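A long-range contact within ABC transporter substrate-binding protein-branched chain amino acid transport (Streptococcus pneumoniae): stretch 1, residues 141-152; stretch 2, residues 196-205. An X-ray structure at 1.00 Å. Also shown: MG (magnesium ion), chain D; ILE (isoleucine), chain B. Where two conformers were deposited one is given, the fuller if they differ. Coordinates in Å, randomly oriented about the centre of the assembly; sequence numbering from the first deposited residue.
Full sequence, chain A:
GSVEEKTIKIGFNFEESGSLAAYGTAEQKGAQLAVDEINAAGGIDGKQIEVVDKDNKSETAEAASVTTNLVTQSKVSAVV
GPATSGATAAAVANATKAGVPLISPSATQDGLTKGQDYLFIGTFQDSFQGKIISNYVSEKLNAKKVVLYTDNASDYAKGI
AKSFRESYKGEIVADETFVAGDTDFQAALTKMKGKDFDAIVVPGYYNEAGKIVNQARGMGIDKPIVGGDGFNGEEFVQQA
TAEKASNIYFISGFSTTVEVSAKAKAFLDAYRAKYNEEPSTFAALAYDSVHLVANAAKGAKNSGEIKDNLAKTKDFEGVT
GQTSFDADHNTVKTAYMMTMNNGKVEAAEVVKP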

ATOM      1  N   LEU A 141     -17.595  11.525  10.504  1.00 13.17           N
ATOM      2  CA  LEU A 141     -18.315  12.162   9.357  1.00 14.62           C
ATOM      3  C   LEU A 141     -19.815  12.221   9.607  1.00 14.90           C
ATOM      4  O   LEU A 141     -20.579  12.776   8.806  1.00 18.00           O
ATOM      5  CB  LEU A 141     -17.995  11.513   8.007  1.00 14.19           C
ATOM      6  CG  LEU A 141     -16.539  11.608   7.580  1.00 13.49           C
ATOM      7  CD1 LEU A 141     -16.331  10.945   6.220  1.00 15.30           C
ATOM      8  CD2 LEU A 141     -16.047  13.035   7.547  1.00 15.79           C
ATOM      9  N   ASN A 142     -20.217  11.610  10.716  0.50 15.02           N
ATOM     10  CA  ASN A 142     -21.615  11.570  11.173  0.50 15.55           C
ATOM     11  C   ASN A 142     -22.571  11.156  10.061  0.50 15.17           C
ATOM     12  O   ASN A 142     -23.562  11.834   9.738  0.50 15.32           O
ATOM     13  CB  ASN A 142     -21.991  12.908  11.809  0.50 16.26           C
ATOM     14  CG  ASN A 142     -21.165  13.209  13.057  0.50 16.57           C
ATOM     15  OD1 ASN A 142     -20.924  12.337  13.888  0.50 16.45           O
ATOM     16  ND2 ASN A 142     -20.765  14.464  13.209  0.50 17.94           N
ATOM     17  N   ALA A 143     -22.195  10.060   9.417  1.00 14.23           N
ATOM     18  CA  ALA A 143     -23.008   9.479   8.340  1.00 14.45           C
ATOM     19  C   ALA A 143     -23.937   8.303   8.676  1.00 14.99           C
ATOM     20  O   ALA A 143     -23.466   7.209   8.949  1.00 17.34           O
ATOM     21  CB  ALA A 143     -22.052   9.071   7.186  1.00 16.30           C
ATOM     22  N   LYS A 144     -25.247   8.555   8.652  1.00 14.43           N
ATOM     23  CA  LYS A 144     -26.274   7.531   8.896  1.00 15.96           C
ATOM     24  C   LYS A 144     -26.693   6.831   7.590  1.00 13.69           C
ATOM     25  O   LYS A 144     -27.358   5.796   7.615  1.00 15.24           O
ATOM     26  CB  LYS A 144     -27.493   8.132   9.585  1.00 17.75           C
ATOM     27  CG  LYS A 144     -27.183   8.752  10.943  1.00 21.92           C
ATOM     28  CD  LYS A 144     -28.434   9.289  11.635  1.00 26.33           C
ATOM     29  CE  LYS A 144     -29.444   8.190  11.934  1.00 28.94           C
ATOM     30  NZ  LYS A 144     -28.896   7.158  12.855  1.00 31.54           N
ATOM     31  N   LYS A 145     -26.308   7.388   6.451  0.50 13.45           N
ATOM     32  CA  LYS A 145     -26.624   6.771   5.156  0.50 13.52           C
ATOM     33  C   LYS A 145     -25.400   6.990   4.272  0.50 12.82           C
ATOM     34  O   LYS A 145     -24.847   8.079   4.249  0.50 12.71           O
ATOM     35  CB  LYS A 145     -27.896   7.330   4.497  0.50 13.33           C
ATOM     36  CG  LYS A 145     -29.190   7.107   5.266  0.50 14.07           C
ATOM     37  CD  LYS A 145     -30.383   7.726   4.536  0.50 15.75           C
ATOM     38  CE  LYS A 145     -31.684   7.549   5.299  0.50 17.84           C
ATOM     39  NZ  LYS A 145     -32.842   8.186   4.611  0.50 19.54           N
ATOM     40  N   VAL A 146     -24.986   5.954   3.550  1.00 12.15           N
ATOM     41  CA  VAL A 146     -23.822   6.008   2.669  1.00 11.10           C
ATOM     42  C   VAL A 146     -24.104   5.251   1.376  1.00 11.12           C
ATOM     43  O   VAL A 146     -25.013   4.426   1.279  1.00 12.63           O
ATOM     44  CB  VAL A 146     -22.549   5.341   3.268  1.00 11.50           C
ATOM     45  CG1 VAL A 146     -22.148   6.023   4.566  1.00 12.70           C
ATOM     46  CG2 VAL A 146     -22.745   3.838   3.424  1.00 14.04           C
ATOM     47  N   VAL A 147     -23.308   5.618   0.377  1.00 10.53           N
ATOM     48  CA  VAL A 147     -23.221   4.923  -0.862  1.00 10.72           C
ATOM     49  C   VAL A 147     -21.892   4.105  -0.784  1.00  9.95           C
ATOM     50  O   VAL A 147     -20.884   4.609  -0.352  1.00 10.30           O
ATOM     51  CB  VAL A 147     -23.123   5.836  -2.095  1.00 11.65           C
ATOM     52  CG1 VAL A 147     -22.796   5.055  -3.354  1.00 12.86           C
ATOM     53  CG2 VAL A 147     -24.404   6.639  -2.272  1.00 13.49           C
ATOM     54  N   LEU A 148     -21.921   2.849  -1.211  1.00 10.02           N
ATOM     55  CA  LEU A 148     -20.744   1.957  -1.284  1.00  9.87           C
ATOM     56  C   LEU A 148     -20.545   1.712  -2.799  1.00 10.05           C
ATOM     57  O   LEU A 148     -21.482   1.245  -3.479  1.00 12.30           O
ATOM     58  CB  LEU A 148     -20.956   0.670  -0.498  1.00 10.05           C
ATOM     59  CG  LEU A 148     -19.787  -0.318  -0.440  1.00 10.32           C
ATOM     60  CD1 LEU A 148     -18.498   0.333   0.105  1.00 10.31           C
ATOM     61  CD2 LEU A 148     -20.181  -1.541   0.392  1.00 11.51           C
ATOM     62  N   TYR A 149     -19.339   2.002  -3.308  1.00  9.36           N
ATOM     63  CA  TYR A 149     -19.037   1.927  -4.771  1.00  9.81           C
ATOM     64  C   TYR A 149     -17.697   1.233  -4.879  1.00  9.34           C
ATOM     65  O   TYR A 149     -16.674   1.813  -4.566  1.00  9.31           O
ATOM     66  CB  TYR A 149     -19.095   3.350  -5.316  1.00 10.07           C
ATOM     67  CG  TYR A 149     -19.045   3.513  -6.824  1.00 10.75           C
ATOM     68  CD1 TYR A 149     -19.670   2.628  -7.670  1.00 11.63           C
ATOM     69  CD2 TYR A 149     -18.547   4.671  -7.375  1.00 12.22           C
ATOM     70  CE1 TYR A 149     -19.700   2.857  -9.068  1.00 11.28           C
ATOM     71  CE2 TYR A 149     -18.582   4.909  -8.749  1.00 12.22           C
ATOM     72  CZ  TYR A 149     -19.160   4.003  -9.587  1.00 11.92           C
ATOM     73  OH  TYR A 149     -19.219   4.232 -10.943  1.00 13.37           O
ATOM     74  N   THR A 150     -17.715   0.006  -5.376  1.00 10.14           N
ATOM     75  CA  THR A 150     -16.542  -0.859  -5.305  1.00 10.35           C
ATOM     76  C   THR A 150     -16.048  -1.458  -6.606  1.00 10.51           C
ATOM     77  O   THR A 150     -16.842  -1.763  -7.507  1.00 12.00           O
ATOM     78  CB  THR A 150     -16.963  -2.084  -4.362  1.00 10.94           C
ATOM     79  OG1 THR A 150     -17.487  -1.603  -3.121  1.00 12.17           O
ATOM     80  CG2 THR A 150     -15.849  -3.057  -4.085  1.00 12.96           C
ATOM     81  N   ASP A 151     -14.722  -1.638  -6.682  1.00 10.42           N
ATOM     82  CA  ASP A 151     -14.064  -2.277  -7.846  1.00 10.99           C
ATOM     83  C   ASP A 151     -14.399  -3.757  -7.727  1.00 12.38           C
ATOM     84  O   ASP A 151     -13.768  -4.497  -6.973  1.00 12.82           O
ATOM     85  CB  ASP A 151     -12.546  -2.058  -7.801  1.00 10.41           C
ATOM     86  CG  ASP A 151     -11.797  -2.692  -8.974  1.00 10.98           C
ATOM     87  OD1 ASP A 151     -12.434  -3.397  -9.808  1.00 12.22           O
ATOM     88  OD2 ASP A 151     -10.541  -2.462  -9.017  1.00 12.30           O
ATOM     89  N   ASN A 152     -15.327  -4.206  -8.573  0.50 12.92           N
ATOM     90  CA  ASN A 152     -15.807  -5.592  -8.549  0.50 14.45           C
ATOM     91  C   ASN A 152     -14.834  -6.567  -9.206  0.50 15.18           C
ATOM     92  O   ASN A 152     -15.071  -7.775  -9.228  0.50 16.05           O
ATOM     93  CB  ASN A 152     -17.168  -5.707  -9.249  0.50 15.42           C
ATOM     94  CG  ASN A 152     -17.928  -6.959  -8.840  0.50 15.82           C
ATOM     95  OD1 ASN A 152     -18.111  -7.221  -7.641  0.50 14.71           O
ATOM     96  ND2 ASN A 152     -18.445  -7.690  -9.820  0.50 16.95           N
ATOM     97  N   ASP A 196     -30.364  11.060  -1.016  0.70 14.59           N
ATOM     98  CA  ASP A 196     -29.631  11.713   0.026  0.70 13.92           C
ATOM     99  C   ASP A 196     -28.658  10.654   0.532  0.70 15.26           C
ATOM    100  O   ASP A 196     -28.941   9.450   0.552  0.70 15.05           O
ATOM    101  CB  ASP A 196     -30.502  12.118   1.201  0.70 12.62           C
ATOM    102  CG  ASP A 196     -29.787  13.070   2.168  0.70 12.94           C
ATOM    103  OD1 ASP A 196     -28.783  13.686   1.748  0.70 13.71           O
ATOM    104  OD2 ASP A 196     -30.243  13.211   3.328  0.70 13.58           O
ATOM    105  N   PHE A 197     -27.453  11.086   0.811  1.00 16.17           N
ATOM    106  CA  PHE A 197     -26.399  10.211   1.395  1.00 15.88           C
ATOM    107  C   PHE A 197     -25.488  11.199   2.059  1.00 15.95           C
ATOM    108  O   PHE A 197     -25.503  12.383   1.710  1.00 17.58           O
ATOM    109  CB  PHE A 197     -25.655   9.273   0.428  1.00 16.10           C
ATOM    110  CG  PHE A 197     -25.124   9.966  -0.740  1.00 13.53           C
ATOM    111  CD1 PHE A 197     -23.911  10.613  -0.695  1.00 14.07           C
ATOM    112  CD2 PHE A 197     -25.864  10.022  -1.892  1.00 14.38           C
ATOM    113  CE1 PHE A 197     -23.455  11.298  -1.786  1.00 15.23           C
ATOM    114  CE2 PHE A 197     -25.423  10.701  -2.972  1.00 15.35           C
ATOM    115  CZ  PHE A 197     -24.223  11.343  -2.932  1.00 15.79           C
ATOM    116  N   ASP A 198     -24.705  10.693   3.008  1.00 14.39           N
ATOM    117  CA  ASP A 198     -23.793  11.525   3.774  1.00 14.26           C
ATOM    118  C   ASP A 198     -22.335  11.321   3.356  1.00 13.34           C
ATOM    119  O   ASP A 198     -21.481  12.121   3.683  1.00 13.85           O
ATOM    120  CB  ASP A 198     -23.945  11.191   5.263  1.00 14.92           C
ATOM    121  CG  ASP A 198     -25.355  11.398   5.770  1.00 16.92           C
ATOM    122  OD1 ASP A 198     -25.985  12.400   5.401  1.00 19.55           O
ATOM    123  OD2 ASP A 198     -25.826  10.583   6.593  1.00 19.25           O
ATOM    124  N   ALA A 199     -22.044  10.221   2.671  1.00 12.44           N
ATOM    125  CA  ALA A 199     -20.688   9.912   2.215  1.00 11.53           C
ATOM    126  C   ALA A 199     -20.746   8.808   1.183  1.00 10.67           C
ATOM    127  O   ALA A 199     -21.736   8.052   1.132  1.00 11.66           O
ATOM    128  CB  ALA A 199     -19.797   9.486   3.408  1.00 12.27           C
ATOM    129  N   ILE A 200     -19.689   8.752   0.373  1.00 10.80           N
ATOM    130  CA  ILE A 200     -19.524   7.696  -0.614  1.00 10.32           C
ATOM    131  C   ILE A 200     -18.199   6.971  -0.268  1.00  9.43           C
ATOM    132  O   ILE A 200     -17.167   7.614  -0.195  1.00 10.79           O
ATOM    133  CB  ILE A 200     -19.420   8.207  -2.062  1.00 10.75           C
ATOM    134  CG1 ILE A 200     -20.599   9.120  -2.412  1.00 13.12           C
ATOM    135  CG2 ILE A 200     -19.349   7.026  -3.012  1.00 12.26           C
ATOM    136  CD1 ILE A 200     -20.525   9.661  -3.852  1.00 15.61           C
ATOM    137  N   VAL A 201     -18.276   5.680  -0.008  1.00  8.64           N
ATOM    138  CA  VAL A 201     -17.107   4.842   0.311  1.00  8.02           C
ATOM    139  C   VAL A 201     -16.709   4.140  -0.988  1.00  7.63           C
ATOM    140  O   VAL A 201     -17.545   3.465  -1.582  1.00  8.36           O
ATOM    141  CB  VAL A 201     -17.435   3.847   1.434  1.00  8.61           C
ATOM    142  CG1 VAL A 201     -16.283   2.898   1.655  1.00  9.63           C
ATOM    143  CG2 VAL A 201     -17.747   4.595   2.738  1.00  9.87           C
ATOM    144  N   VAL A 202     -15.446   4.307  -1.402  1.00  7.65           N
ATOM    145  CA  VAL A 202     -14.955   3.803  -2.683  1.00  7.66           C
ATOM    146  C   VAL A 202     -13.703   2.936  -2.536  1.00  7.95           C
ATOM    147  O   VAL A 202     -12.581   3.417  -2.640  1.00  8.88           O
ATOM    148  CB  VAL A 202     -14.655   4.971  -3.677  1.00  8.66           C
ATOM    149  CG1 VAL A 202     -14.241   4.433  -5.062  1.00 10.15           C
ATOM    150  CG2 VAL A 202     -15.871   5.913  -3.813  1.00 10.00           C
ATOM    151  N   PRO A 203     -13.888   1.628  -2.302  1.00  7.72           N
ATOM    152  CA  PRO A 203     -12.762   0.705  -2.265  1.00  8.24           C
ATOM    153  C   PRO A 203     -12.280   0.497  -3.723  1.00  8.27           C
ATOM    154  O   PRO A 203     -13.020   0.046  -4.587  1.00  9.61           O
ATOM    155  CB  PRO A 203     -13.365  -0.575  -1.666  1.00  9.14           C
ATOM    156  CG  PRO A 203     -14.608  -0.139  -0.991  1.00  9.00           C
ATOM    157  CD  PRO A 203     -15.134   0.964  -1.880  1.00  8.19           C
ATOM    158  N   GLY A 204     -11.007   0.780  -3.938  1.00  8.86           N
ATOM    159  CA  GLY A 204     -10.411   0.693  -5.255  1.00  9.27           C
ATOM    160  C   GLY A 204      -9.069   1.393  -5.313  1.00  7.48           C
ATOM    161  O   GLY A 204      -8.584   1.963  -4.325  1.00  8.37           O
ATOM    162  N   TYR A 205      -8.474   1.283  -6.496  1.00  6.95           N
ATOM    163  CA  TYR A 205      -7.163   1.840  -6.829  1.00  6.74           C
ATOM    164  C   TYR A 205      -7.268   3.240  -7.459  1.00  6.90           C
ATOM    165  O   TYR A 205      -8.340   3.655  -7.895  1.00  7.80           O
ATOM    166  CB  TYR A 205      -6.363   0.881  -7.684  1.00  6.82           C
ATOM    167  CG  TYR A 205      -6.055  -0.455  -7.021  1.00  6.27           C
ATOM    168  CD1 TYR A 205      -5.428  -0.527  -5.791  1.00  7.37           C
ATOM    169  CD2 TYR A 205      -6.299  -1.644  -7.675  1.00  8.18           C
ATOM    170  CE1 TYR A 205      -5.084  -1.749  -5.233  1.00  7.25           C
ATOM    171  CE2 TYR A 205      -5.923  -2.875  -7.117  1.00  8.41           C
ATOM    172  CZ  TYR A 205      -5.317  -2.916  -5.905  1.00  6.84           C
ATOM    173  OH  TYR A 205      -4.956  -4.143  -5.386  1.00  7.79           O
TER
HETATM  174 MG    MG D 403     -29.524  14.617   4.765  0.50 10.54          MG
HETATM  175  N   ILE B 401      -2.982  -2.434  -0.271  1.00  6.27           N
HETATM  176  CA  ILE B 401      -3.200  -2.524  -1.741  1.00  6.07           C
HETATM  177  C   ILE B 401      -3.069  -3.980  -2.177  1.00  5.74           C
HETATM  178  O   ILE B 401      -3.249  -4.256  -3.381  1.00  6.70           O
HETATM  179  CB  ILE B 401      -2.394  -1.465  -2.552  1.00  9.23           C
HETATM  180  CG1 ILE B 401      -0.951  -1.414  -2.105  1.00  9.21           C
HETATM  181  CG2 ILE B 401      -2.984   0.052  -2.489  1.00  8.24           C
HETATM  182  CD1 ILE B 401      -0.124  -0.458  -2.936  1.00  7.90           C
HETATM  183  OXT ILE B 401      -2.826  -4.830  -1.296  1.00  6.80           O
HETATM  184  O   HOH W   1     -20.944  13.440   5.906  1.00 19.06           O
HETATM  185  O   HOH W   2     -26.325  11.461   8.851  1.00 30.17           O
HETATM  186  O   HOH W   3     -32.015  10.976   4.601  0.80 63.03           O
HETATM  187  O   HOH W   4      -9.928   0.269  -8.725  1.00  9.27           O
HETATM  188  O   HOH W   5     -27.771  15.044   3.784  1.00 22.14           O
HETATM  189  O   HOH W   6     -28.479  13.129   5.636  1.00 19.68           O
HETATM  190  O   HOH W   7     -30.401  16.262   3.495  1.00 13.00           O
HETATM  191  O   HOH W   8     -31.107  13.959   6.111  0.50 11.53           O
HETATM  192  O   HOH W   9     -29.075  15.896   6.247  1.00 15.26           O

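Two parallel strands, at least 50 residues apart in sequence wherever they touch, pack side by side, and apolar side chains cover both faces of the pairing. On one face V147 CG1 meets I200 CG2 at 4.0 Å, while V147 CG2 lies over the F197 ring, 3.7 Å from F197 CD2, in a CH-pi contact. On the other, L148 CD1 reaches V201 CG1 at 3.7 Å and P203 CD at 4.0 Å. Between these layers runs the parallel ladder: V147 N donates to A199 O (3.0 Å), V201 N to V147 O (2.8 Å) and Y149 N to V201 O (2.9 Å), so V147 bonds to residues flanking its partner I200. Proline has no N-H to give Y149 O, and P203 CD sits 3.2 Å from Y149 O instead; the pairing resumes with D151 N to P203 O (3.2 Å). Beyond, water 4 links D151 OD2 to Y205 N, and Y205 OH donates to the bound isoleucine O (2.6 Å). At the other end D198 N bonds to K145 O (2.9 Å), and D198 OD2 accepts from K144 N (2.9 Å) and K145 N (3.2 Å), tying its carboxylate to two successive amides. Outermost, water 3 bridges K145 NZ and D196 OD2, which also binds magnesium (D196 OD2 to MG, 2.1 Å).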